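Local coordinates for protein PbICP-C (Plasmodium berghei, PDB 3PNR) that probably inhibits papain-like cysteine peptidases, as a falstatin-family relative of chagasin that sets its loops into the active-site cleft of the enzyme, at residues L31-I36 with K180-T185; C56-G61 with R148-I153; T65-V70 with Y165-P170; W69-I74 with V102-K107. One frame throughout, in Å; residues are numbered along the deposited sequence.

Interaction 1 (L31-I36 with K180-T185); sequences LKLGNI and KIIYVT
Leu-33 and Ile-182 reach toward each other from the two sheets of a beta sandwich and meet tip to tip, CD1 of Leu-33 lying 3.9 Å from CD1 of Ile-182. The same leucine methyl also rests on the base of the Lys-180 side chain, 4.2 Å from Lys-180 CG. One branch of Leu-33 thus serves two neighbours on strand 178-186, touching a purely apolar group on one and the aliphatic part of a charged side chain on the other.

Lys-180 is bent at chi2 (-53°), and this turn carries the rest of its chain along the other segment, where CE comes to 4.1 Å from CA of Gly-34. Since Gly-34 has no side chain, the lysine methylenes approach its backbone directly. The peptide bond before Gly-34 is cis, a kink that marks the change from strand 29-33 into the following loop. At the tip, NZ of Lys-180 is 4.0 Å from the carbonyl O of Asn-35, too far for a hydrogen bond; its strong partner is Glu-43, with which it forms a salt bridge. That pairing probably steadies the charged end while the methylenes serve as packing surface.

Further out, Leu-31 and Ile-182 both touch Ile-45 of strand 41-49, and Lys-180 and Ile-36 both lean on Trp-69 of strand 68-75. No hydrogen bond joins the two segments, as expected of packing between sheets: strand 29-33 pairs with strand 54-62 at the border of one sheet, whereas strand 178-186 runs between 41-49 and 159-168 in the other.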
# COMPACT_ATOMS: atom_id res chain seq x y z
N LEU B 31 -12.19 15.76 18.47
CA LEU B 31 -13.18 14.98 17.73
C LEU B 31 -12.52 13.97 16.77
O LEU B 31 -11.79 14.35 15.86
CB LEU B 31 -14.07 15.92 16.93
CG LEU B 31 -15.17 15.30 16.08
CD1 LEU B 31 -16.28 14.76 16.96
CD2 LEU B 31 -15.71 16.32 15.09
N LYS B 32 -12.80 12.68 16.97
CA LYS B 32 -12.18 11.63 16.16
C LYS B 32 -13.12 10.93 15.17
O LYS B 32 -14.12 10.33 15.56
CB LYS B 32 -11.47 10.59 17.04
CG LYS B 32 -12.37 9.55 17.67
CD LYS B 32 -11.54 8.47 18.38
CE LYS B 32 -12.41 7.43 19.09
NZ LYS B 32 -11.59 6.48 19.89
N LEU B 33 -12.78 11.02 13.88
CA LEU B 33 -13.56 10.40 12.80
C LEU B 33 -12.68 9.47 11.97
O LEU B 33 -11.46 9.66 11.92
CB LEU B 33 -14.16 11.49 11.90
CG LEU B 33 -14.82 12.67 12.63
CD1 LEU B 33 -15.51 13.59 11.64
CD2 LEU B 33 -15.82 12.17 13.67
N GLY B 34 -13.26 8.47 11.32
CA GLY B 34 -14.68 8.19 11.35
C GLY B 34 -14.89 6.95 10.49
O GLY B 34 -14.23 6.80 9.46
N ASN B 35 -15.79 6.07 10.92
CA ASN B 35 -16.01 4.78 10.25
C ASN B 35 -15.89 4.82 8.73
O ASN B 35 -16.73 5.41 8.05
CB ASN B 35 -17.36 4.18 10.64
CG ASN B 35 -17.37 3.65 12.07
OD1 ASN B 35 -16.56 4.06 12.90
ND2 ASN B 35 -18.29 2.73 12.36
N ILE B 36 -14.85 4.19 8.20
CA ILE B 36 -14.59 4.19 6.76
C ILE B 36 -15.33 3.07 6.03
O ILE B 36 -15.33 1.92 6.46
CB ILE B 36 -13.09 4.10 6.44
CG1 ILE B 36 -12.39 5.42 6.79
CG2 ILE B 36 -12.87 3.75 4.98
CD1 ILE B 36 -13.11 6.64 6.28
N LYS B 180 -15.88 14.05 5.07
CA LYS B 180 -16.34 14.56 6.35
C LYS B 180 -16.49 16.07 6.35
O LYS B 180 -15.49 16.80 6.26
CB LYS B 180 -15.40 14.15 7.49
CG LYS B 180 -15.09 12.66 7.58
CD LYS B 180 -16.33 11.78 7.63
CE LYS B 180 -15.96 10.38 8.10
NZ LYS B 180 -16.77 9.33 7.41
N ILE B 181 -17.73 16.55 6.43
CA ILE B 181 -18.01 17.96 6.64
C ILE B 181 -18.20 18.26 8.12
O ILE B 181 -19.07 17.68 8.77
CB ILE B 181 -19.28 18.39 5.93
CG1 ILE B 181 -19.24 17.96 4.46
CG2 ILE B 181 -19.50 19.90 6.10
CD1 ILE B 181 -20.59 17.59 3.90
N ILE B 182 -17.38 19.14 8.66
CA ILE B 182 -17.57 19.63 10.02
C ILE B 182 -18.30 20.96 9.95
O ILE B 182 -17.82 21.90 9.31
CB ILE B 182 -16.24 19.85 10.75
CG1 ILE B 182 -15.30 18.67 10.51
CG2 ILE B 182 -16.49 20.07 12.23
CD1 ILE B 182 -15.99 17.34 10.62
N TYR B 183 -19.47 21.02 10.58
CA TYR B 183 -20.21 22.27 10.67
C TYR B 183 -19.93 22.94 12.02
O TYR B 183 -20.56 22.63 13.02
CB TYR B 183 -21.70 22.04 10.48
CG TYR B 183 -22.48 23.33 10.43
CD1 TYR B 183 -22.25 24.26 9.43
CD2 TYR B 183 -23.43 23.62 11.40
CE1 TYR B 183 -22.95 25.45 9.39
CE2 TYR B 183 -24.14 24.80 11.36
CZ TYR B 183 -23.90 25.72 10.36
OH TYR B 183 -24.61 26.90 10.32
N VAL B 184 -18.98 23.87 12.01
CA VAL B 184 -18.50 24.51 13.23
C VAL B 184 -19.12 25.90 13.43
O VAL B 184 -19.19 26.71 12.51
CB VAL B 184 -16.97 24.65 13.22
CG1 VAL B 184 -16.49 25.49 14.40
CG2 VAL B 184 -16.31 23.27 13.22
N THR B 185 -19.57 26.16 14.66
CA THR B 185 -20.10 27.47 15.02
C THR B 185 -19.17 28.16 16.00
O THR B 185 -18.96 27.68 17.12
CB THR B 185 -21.51 27.36 15.64
OG1 THR B 185 -21.40 26.81 16.96
CG2 THR B 185 -22.41 26.46 14.80

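Interaction 2 (C56-G61 with R148-I153); sequences CIDLEG and RMRSVI. With CD (cadmium ion), chain G.
Arg-150 lies alongside Asp-58 where strands 54-62 and 146-155 run antiparallel in the five-stranded sheet of this immunoglobulin-like beta sandwich. Ile-57 with Ser-151 and Leu-59 with Met-149 are the hydrogen-bonded pairs, each closed by two backbone bonds, while Asp-58 with Arg-150 is a non-hydrogen-bonded pair between them.

Arg-150 CB is 4.0 Å from the carbonyl O of Ile-57. From there the chain runs out with CG anti to the backbone N (chi1 -179°), and CG passes 3.7 Å from that same Ile-57 O. A bend at chi3 then swings the head back over the partner strand. NE is 3.5 Å from OD1 of Asp-58, and CZ has that oxygen directly above it. The salt bridge, 3.1 Å between Asp-58 OD1 and Arg-150 NH2, is therefore one of charge alone: OD1 sits over the guanidinium face, with no N-H aimed at it, and the two planar groups stand 81° apart. NH1 continues to Cys-56, whose SG lies at the guanidinium edge.

The face carrying Ile-57 and Leu-59 turns inward. There Ile-57 CG1 packs at 3.5 Å against Ile-153 CD1, and the hydroxyl of Ser-151 bonds to Thr-103 O and to Tyr-165. Met-149 starts on this face but leads away to a cadmium ion, which its SD binds at 2.7 Å together with two waters and an acidic side chain of the partner protein chain.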
# COMPACT_ATOMS: atom_id res chain seq x y z
N CYS B 56 -9.42 19.72 18.06
CA CYS B 56 -8.57 18.66 17.51
C CYS B 56 -9.41 17.65 16.71
O CYS B 56 -10.27 16.97 17.27
CB CYS B 56 -7.81 17.92 18.62
SG CYS B 56 -6.78 18.96 19.70
N ILE B 57 -9.14 17.56 15.41
CA ILE B 57 -9.77 16.55 14.58
C ILE B 57 -8.83 15.35 14.40
O ILE B 57 -7.75 15.48 13.81
CB ILE B 57 -10.20 17.10 13.22
CG1 ILE B 57 -11.07 18.35 13.40
CG2 ILE B 57 -10.99 16.06 12.45
CD1 ILE B 57 -12.48 18.07 13.89
N ASP B 58 -9.24 14.21 14.93
CA ASP B 58 -8.47 12.97 14.81
C ASP B 58 -9.03 12.11 13.68
O ASP B 58 -10.14 11.57 13.77
CB ASP B 58 -8.49 12.18 16.13
CG ASP B 58 -7.55 12.76 17.17
OD1 ASP B 58 -6.99 13.85 16.94
OD2 ASP B 58 -7.37 12.11 18.22
N LEU B 59 -8.24 11.98 12.61
CA LEU B 59 -8.66 11.30 11.40
C LEU B 59 -8.09 9.89 11.30
O LEU B 59 -6.87 9.68 11.33
CB LEU B 59 -8.25 12.13 10.19
CG LEU B 59 -8.87 13.52 10.13
CD1 LEU B 59 -8.00 14.49 9.34
CD2 LEU B 59 -10.27 13.43 9.54
N GLU B 60 -8.99 8.92 11.18
CA GLU B 60 -8.60 7.51 11.19
C GLU B 60 -8.63 6.88 9.79
O GLU B 60 -9.48 7.20 8.96
CB GLU B 60 -9.51 6.72 12.13
CG GLU B 60 -8.96 5.36 12.52
CD GLU B 60 -7.66 5.47 13.29
OE1 GLU B 60 -7.51 6.45 14.07
OE2 GLU B 60 -6.79 4.59 13.13
N GLY B 61 -7.70 5.97 9.55
CA GLY B 61 -7.64 5.26 8.28
C GLY B 61 -6.81 4.00 8.34
O GLY B 61 -6.44 3.51 9.42
N ARG B 148 -3.22 6.93 11.95
CA ARG B 148 -3.72 8.16 12.58
C ARG B 148 -3.19 9.44 11.94
O ARG B 148 -1.99 9.59 11.73
CB ARG B 148 -3.39 8.17 14.07
CG ARG B 148 -4.32 7.33 14.93
CD ARG B 148 -4.03 7.54 16.42
NE ARG B 148 -4.89 6.71 17.27
CZ ARG B 148 -4.72 6.56 18.58
NH1 ARG B 148 -3.72 7.18 19.20
NH2 ARG B 148 -5.55 5.79 19.27
N MET B 149 -4.10 10.37 11.63
CA MET B 149 -3.69 11.69 11.15
C MET B 149 -4.50 12.80 11.84
O MET B 149 -5.66 12.60 12.18
CB MET B 149 -3.77 11.78 9.62
CG MET B 149 -2.49 11.30 8.93
SD MET B 149 -2.32 11.82 7.22
CE MET B 149 -0.57 12.22 7.17
N ARG B 150 -3.88 13.96 12.06
CA ARG B 150 -4.50 15.01 12.87
C ARG B 150 -4.64 16.37 12.18
O ARG B 150 -3.68 16.88 11.60
CB ARG B 150 -3.74 15.19 14.18
CG ARG B 150 -4.33 16.25 15.10
CD ARG B 150 -3.57 16.34 16.42
NE ARG B 150 -3.78 15.18 17.27
CZ ARG B 150 -4.62 15.16 18.30
NH1 ARG B 150 -5.33 16.23 18.60
NH2 ARG B 150 -4.76 14.06 19.03
N SER B 151 -5.83 16.96 12.26
CA SER B 151 -6.04 18.34 11.81
C SER B 151 -6.42 19.29 12.96
O SER B 151 -7.03 18.88 13.96
CB SER B 151 -7.09 18.43 10.69
OG SER B 151 -7.13 19.73 10.11
N VAL B 152 -6.06 20.56 12.81
CA VAL B 152 -6.23 21.56 13.86
C VAL B 152 -7.19 22.68 13.46
O VAL B 152 -7.00 23.35 12.44
CB VAL B 152 -4.87 22.18 14.23
CG1 VAL B 152 -5.05 23.22 15.32
CG2 VAL B 152 -3.90 21.10 14.66
N ILE B 153 -8.22 22.89 14.28
CA ILE B 153 -9.20 23.95 14.01
C ILE B 153 -9.21 25.03 15.09
O ILE B 153 -9.33 24.73 16.28
CB ILE B 153 -10.63 23.38 13.85
CG1 ILE B 153 -10.69 22.39 12.68
CG2 ILE B 153 -11.63 24.51 13.64
CD1 ILE B 153 -11.99 21.62 12.58
CD CD G . -1.38 9.57 6.10
O HOH W 1 1.15 9.45 6.76
O HOH W 2 -3.89 9.74 5.41

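Interaction 3 (T65-V70 with Y165-P170); sequences TGYLWV and YSYYRP
The antiparallel pairing of Leu-68 to Val-70 with Ser-166 to Tyr-168 joins the edge strand 68-75 of the four-stranded sheet to strand 159-168, at the end where strand 68-75 begins and strand 159-168 gives way to a loop. Leu-68 with Tyr-168 and Val-70 with Ser-166 each exchange two backbone hydrogen bonds.

Between these pairs the Trp-69 and Tyr-167 side chains cross at about a right angle. CB of Tyr-167 stands 3.5 Å above the centre of the indole six-membered ring, only 1° from its normal. The tyrosine leaves its backbone with CG anti to N (chi1 -164°), which sends its ring on over the pyrrole side of the indole. Tyr-67 CB in turn covers a face of Tyr-167, 3.5 Å from the ring centroid, and Arg-169 CG lies 3.4 Å over the centre of the Tyr-67 ring. Each layer is thus a CH-pi contact.

Beyond Tyr-67, the extended Arg-169 chain brings NH2 to the carbonyl O of Thr-65 at 2.7 Å, with a weak second bond from NE; its NH1 pairs with an acidic side chain of the partner protein chain. Thr-65 OG1 accepts from Tyr-67 N at 3.2 Å, an ST turn. The buried polar tips have partners too: Tyr-67 OH Ser-175, Trp-69 NE1 Glu-60 O, Tyr-167 OH Asn-62. Thr-Gly before the aromatic and Arg-Pro on the facing loop are consistent with the peptidase-binding loops of chagasin-type inhibitors.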
# COMPACT_ATOMS: atom_id res chain seq x y z
N THR B 65 -3.24 1.63 1.91
CA THR B 65 -4.33 1.46 0.96
C THR B 65 -4.25 2.41 -0.24
O THR B 65 -4.88 2.17 -1.27
CB THR B 65 -5.66 1.67 1.63
OG1 THR B 65 -5.83 3.07 1.88
CG2 THR B 65 -5.72 0.89 2.94
N GLY B 66 -3.48 3.48 -0.13
CA GLY B 66 -3.39 4.47 -1.19
C GLY B 66 -4.35 5.64 -0.99
O GLY B 66 -4.34 6.61 -1.75
N TYR B 67 -5.20 5.55 0.02
CA TYR B 67 -6.03 6.66 0.45
C TYR B 67 -5.28 7.57 1.42
O TYR B 67 -4.56 7.09 2.30
CB TYR B 67 -7.29 6.15 1.13
CG TYR B 67 -8.22 5.40 0.21
CD1 TYR B 67 -7.95 4.09 -0.16
CD2 TYR B 67 -9.37 6.01 -0.29
CE1 TYR B 67 -8.80 3.40 -1.00
CE2 TYR B 67 -10.23 5.32 -1.14
CZ TYR B 67 -9.93 4.02 -1.49
OH TYR B 67 -10.78 3.33 -2.33
N LEU B 68 -5.45 8.88 1.25
CA LEU B 68 -5.01 9.83 2.27
C LEU B 68 -6.09 10.87 2.63
O LEU B 68 -7.00 11.14 1.84
CB LEU B 68 -3.68 10.52 1.90
CG LEU B 68 -3.47 11.28 0.59
CD1 LEU B 68 -4.78 11.59 -0.13
CD2 LEU B 68 -2.70 12.56 0.87
N TRP B 69 -5.99 11.43 3.83
CA TRP B 69 -6.89 12.50 4.27
C TRP B 69 -6.39 13.85 3.78
O TRP B 69 -5.24 14.23 4.04
CB TRP B 69 -6.95 12.52 5.79
CG TRP B 69 -7.75 11.42 6.39
CD1 TRP B 69 -7.28 10.28 6.96
CD2 TRP B 69 -9.19 11.34 6.47
NE1 TRP B 69 -8.32 9.50 7.40
CE2 TRP B 69 -9.50 10.13 7.12
CE3 TRP B 69 -10.23 12.18 6.06
CZ2 TRP B 69 -10.82 9.74 7.37
CZ3 TRP B 69 -11.54 11.79 6.31
CH2 TRP B 69 -11.82 10.58 6.96
N VAL B 70 -7.26 14.58 3.08
CA VAL B 70 -6.94 15.92 2.59
C VAL B 70 -7.96 16.96 3.07
O VAL B 70 -9.17 16.74 2.96
CB VAL B 70 -6.90 15.93 1.06
CG1 VAL B 70 -6.37 17.25 0.53
CG2 VAL B 70 -6.05 14.79 0.56
N TYR B 165 -13.23 17.65 4.87
CA TYR B 165 -12.14 16.69 4.79
C TYR B 165 -12.57 15.52 3.93
O TYR B 165 -13.76 15.19 3.87
CB TYR B 165 -11.81 16.15 6.18
CG TYR B 165 -11.31 17.17 7.16
CD1 TYR B 165 -9.99 17.58 7.14
CD2 TYR B 165 -12.15 17.69 8.13
CE1 TYR B 165 -9.52 18.51 8.05
CE2 TYR B 165 -11.70 18.62 9.05
CZ TYR B 165 -10.37 19.02 9.01
OH TYR B 165 -9.90 19.94 9.91
N SER B 166 -11.62 14.89 3.26
CA SER B 166 -11.95 13.66 2.57
C SER B 166 -10.79 12.69 2.54
O SER B 166 -9.63 13.08 2.44
CB SER B 166 -12.47 13.93 1.16
OG SER B 166 -13.36 12.89 0.76
N TYR B 167 -11.15 11.41 2.66
CA TYR B 167 -10.23 10.29 2.55
C TYR B 167 -10.50 9.72 1.17
O TYR B 167 -11.55 9.12 0.93
CB TYR B 167 -10.60 9.26 3.62
CG TYR B 167 -9.56 8.20 3.93
CD1 TYR B 167 -8.27 8.55 4.31
CD2 TYR B 167 -9.89 6.85 3.88
CE1 TYR B 167 -7.33 7.58 4.61
CE2 TYR B 167 -8.96 5.88 4.18
CZ TYR B 167 -7.68 6.24 4.55
OH TYR B 167 -6.75 5.27 4.84
N TYR B 168 -9.56 9.93 0.25
CA TYR B 168 -9.75 9.48 -1.12
C TYR B 168 -8.41 9.09 -1.76
O TYR B 168 -7.35 9.32 -1.19
CB TYR B 168 -10.49 10.54 -1.96
CG TYR B 168 -9.66 11.75 -2.33
CD1 TYR B 168 -9.42 12.77 -1.41
CD2 TYR B 168 -9.11 11.88 -3.60
CE1 TYR B 168 -8.65 13.88 -1.75
CE2 TYR B 168 -8.33 12.98 -3.95
CZ TYR B 168 -8.11 13.98 -3.02
OH TYR B 168 -7.35 15.08 -3.36
N ARG B 169 -8.48 8.49 -2.95
CA ARG B 169 -7.29 8.22 -3.75
C ARG B 169 -7.15 9.27 -4.85
O ARG B 169 -8.06 9.43 -5.68
CB ARG B 169 -7.37 6.83 -4.38
CG ARG B 169 -7.43 5.67 -3.41
CD ARG B 169 -7.50 4.35 -4.17
NE ARG B 169 -6.96 3.23 -3.41
CZ ARG B 169 -6.92 1.97 -3.86
NH1 ARG B 169 -7.40 1.68 -5.06
NH2 ARG B 169 -6.42 1.01 -3.11
N PRO B 170 -6.02 9.98 -4.87
CA PRO B 170 -5.72 11.02 -5.87
C PRO B 170 -5.74 10.47 -7.29
O PRO B 170 -6.06 11.19 -8.24
CB PRO B 170 -4.30 11.45 -5.50
CG PRO B 170 -4.17 11.11 -4.04
CD PRO B 170 -4.97 9.87 -3.84
O HOH W 3 -3.78 5.98 4.94

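Interaction 4 (W69-I74 with V102-K107); sequences WVLLGI and VTQPKK
The flat carboxamide of Gln-104 has CB of Leu-71 across one of its faces, 3.4 Å from OE1, and meets the backbone of that same residue. Leu-71 N donates to Gln-104 OE1 at 2.9 Å, approaching from 30° out of the carboxamide plane, and Leu-71 O accepts from Gln-104 NE2 at 2.8 Å through a lone pair in its carbonyl plane. That oxygen sits 23° out of the amide plane, displaced to the side on which CB lies. The bend at chi2 (-70°) turns the amide back to this strand.

The neighbouring ring of Pro-105 lies against the same backbone, its CD 3.5 Å from Leu-71 N and its CG 4.1 Å from Trp-69 CB. At the far end, CD1 of Ile-74 touches CG2 of Val-102 at 3.4 Å, past the classic bulge at Leu-72 and Gly-73 opposite Val-164.

NE2 of Gln-104 has a second acceptor in Lys-93 O. Leu-71 belongs to the edge strand of its sheet, and its N and O face away from strand 159-168. A single side-chain amide from the opposing sheet therefore supplies both the acceptor for Leu-71 N and a donor for Leu-71 O, in the place a backbone partner would take.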
# COMPACT_ATOMS: atom_id res chain seq x y z
N TRP B 69 -5.99 11.43 3.83
CA TRP B 69 -6.89 12.50 4.27
C TRP B 69 -6.39 13.85 3.78
O TRP B 69 -5.24 14.23 4.04
CB TRP B 69 -6.95 12.52 5.79
CG TRP B 69 -7.75 11.42 6.39
CD1 TRP B 69 -7.28 10.28 6.96
CD2 TRP B 69 -9.19 11.34 6.47
NE1 TRP B 69 -8.32 9.50 7.40
CE2 TRP B 69 -9.50 10.13 7.12
CE3 TRP B 69 -10.23 12.18 6.06
CZ2 TRP B 69 -10.82 9.74 7.37
CZ3 TRP B 69 -11.54 11.79 6.31
CH2 TRP B 69 -11.82 10.58 6.96
N VAL B 70 -7.26 14.58 3.08
CA VAL B 70 -6.94 15.92 2.59
C VAL B 70 -7.96 16.96 3.07
O VAL B 70 -9.17 16.74 2.96
CB VAL B 70 -6.90 15.93 1.06
CG1 VAL B 70 -6.37 17.25 0.53
CG2 VAL B 70 -6.05 14.79 0.56
N LEU B 71 -7.48 18.07 3.60
CA LEU B 71 -8.37 19.19 3.91
C LEU B 71 -8.71 19.89 2.61
O LEU B 71 -7.83 20.43 1.94
CB LEU B 71 -7.73 20.17 4.89
CG LEU B 71 -8.43 21.54 4.92
CD1 LEU B 71 -9.76 21.49 5.67
CD2 LEU B 71 -7.51 22.60 5.54
N LEU B 72 -9.99 19.88 2.26
CA LEU B 72 -10.41 20.31 0.93
C LEU B 72 -10.98 21.72 0.87
O LEU B 72 -10.97 22.34 -0.19
CB LEU B 72 -11.41 19.31 0.34
CG LEU B 72 -10.83 17.97 -0.12
CD1 LEU B 72 -11.95 17.05 -0.54
CD2 LEU B 72 -9.83 18.18 -1.27
N GLY B 73 -11.49 22.22 1.98
CA GLY B 73 -12.06 23.56 1.97
C GLY B 73 -12.78 24.04 3.21
O GLY B 73 -13.24 23.25 4.03
N ILE B 74 -12.84 25.37 3.33
CA ILE B 74 -13.67 26.05 4.32
C ILE B 74 -14.70 26.87 3.56
O ILE B 74 -14.34 27.67 2.69
CB ILE B 74 -12.83 27.00 5.20
CG1 ILE B 74 -11.55 26.30 5.67
CG2 ILE B 74 -13.63 27.47 6.40
CD1 ILE B 74 -11.75 25.40 6.88
N VAL B 102 -7.44 26.50 9.75
CA VAL B 102 -7.43 25.04 9.79
C VAL B 102 -6.25 24.44 9.00
O VAL B 102 -5.92 24.88 7.90
CB VAL B 102 -8.76 24.43 9.32
CG1 VAL B 102 -8.92 23.02 9.88
CG2 VAL B 102 -9.94 25.30 9.74
N THR B 103 -5.63 23.42 9.58
CA THR B 103 -4.41 22.85 9.02
C THR B 103 -4.67 21.57 8.22
O THR B 103 -5.60 20.82 8.53
CB THR B 103 -3.41 22.53 10.13
OG1 THR B 103 -4.06 21.73 11.12
CG2 THR B 103 -2.90 23.81 10.76
N GLN B 104 -3.84 21.33 7.20
CA GLN B 104 -3.88 20.06 6.47
C GLN B 104 -3.55 18.92 7.42
O GLN B 104 -2.67 19.05 8.27
CB GLN B 104 -2.88 20.08 5.31
CG GLN B 104 -3.31 20.91 4.11
CD GLN B 104 -4.47 20.27 3.35
OE1 GLN B 104 -4.78 19.10 3.53
NE2 GLN B 104 -5.11 21.06 2.50
N PRO B 105 -4.25 17.78 7.28
CA PRO B 105 -3.94 16.67 8.19
C PRO B 105 -2.47 16.25 8.07
O PRO B 105 -1.92 16.25 6.97
CB PRO B 105 -4.88 15.55 7.72
CG PRO B 105 -6.00 16.26 7.03
CD PRO B 105 -5.36 17.46 6.36
N LYS B 106 -1.85 15.94 9.21
CA LYS B 106 -0.48 15.44 9.23
C LYS B 106 -0.33 14.25 10.17
O LYS B 106 -1.23 13.95 10.96
CB LYS B 106 0.51 16.56 9.58
CG LYS B 106 0.78 17.50 8.40
CD LYS B 106 1.84 18.55 8.71
CE LYS B 106 2.08 19.46 7.50
NZ LYS B 106 2.96 20.63 7.81
N LYS B 107 0.80 13.56 10.05
CA LYS B 107 1.02 12.29 10.74
C LYS B 107 0.71 12.30 12.23
O LYS B 107 1.15 13.19 12.97
CB LYS B 107 2.47 11.82 10.54
CG LYS B 107 2.93 11.79 9.09
CD LYS B 107 4.32 11.17 8.96
CE LYS B 107 4.62 10.79 7.51
NZ LYS B 107 5.87 9.98 7.37

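Interactions 2 and 3 build the two sheets of the sandwich from within, and interactions 1 and 4 join one sheet to the other. Interactions 1 and 2 share a sheet through Leu-31 N and Cys-56 O, 2.6 Å apart. Trp-69 is the common hub: it belongs to interactions 3 and 4, packs by CZ3 against Lys-180 CG of interaction 1 at 3.9 Å, and reaches interaction 2 through NE1, 3.0 Å from Glu-60 O. Ser-151 OG bridges further, 2.8 Å from Tyr-165 OH and 2.5 Å from Thr-103 O. The cadmium bound in interaction 2 is about 5 Å from the nearest atom of the Leu-68 side chain. Interaction 3 includes parts of the probable inhibitory loops and has several residues within reach of the other protein.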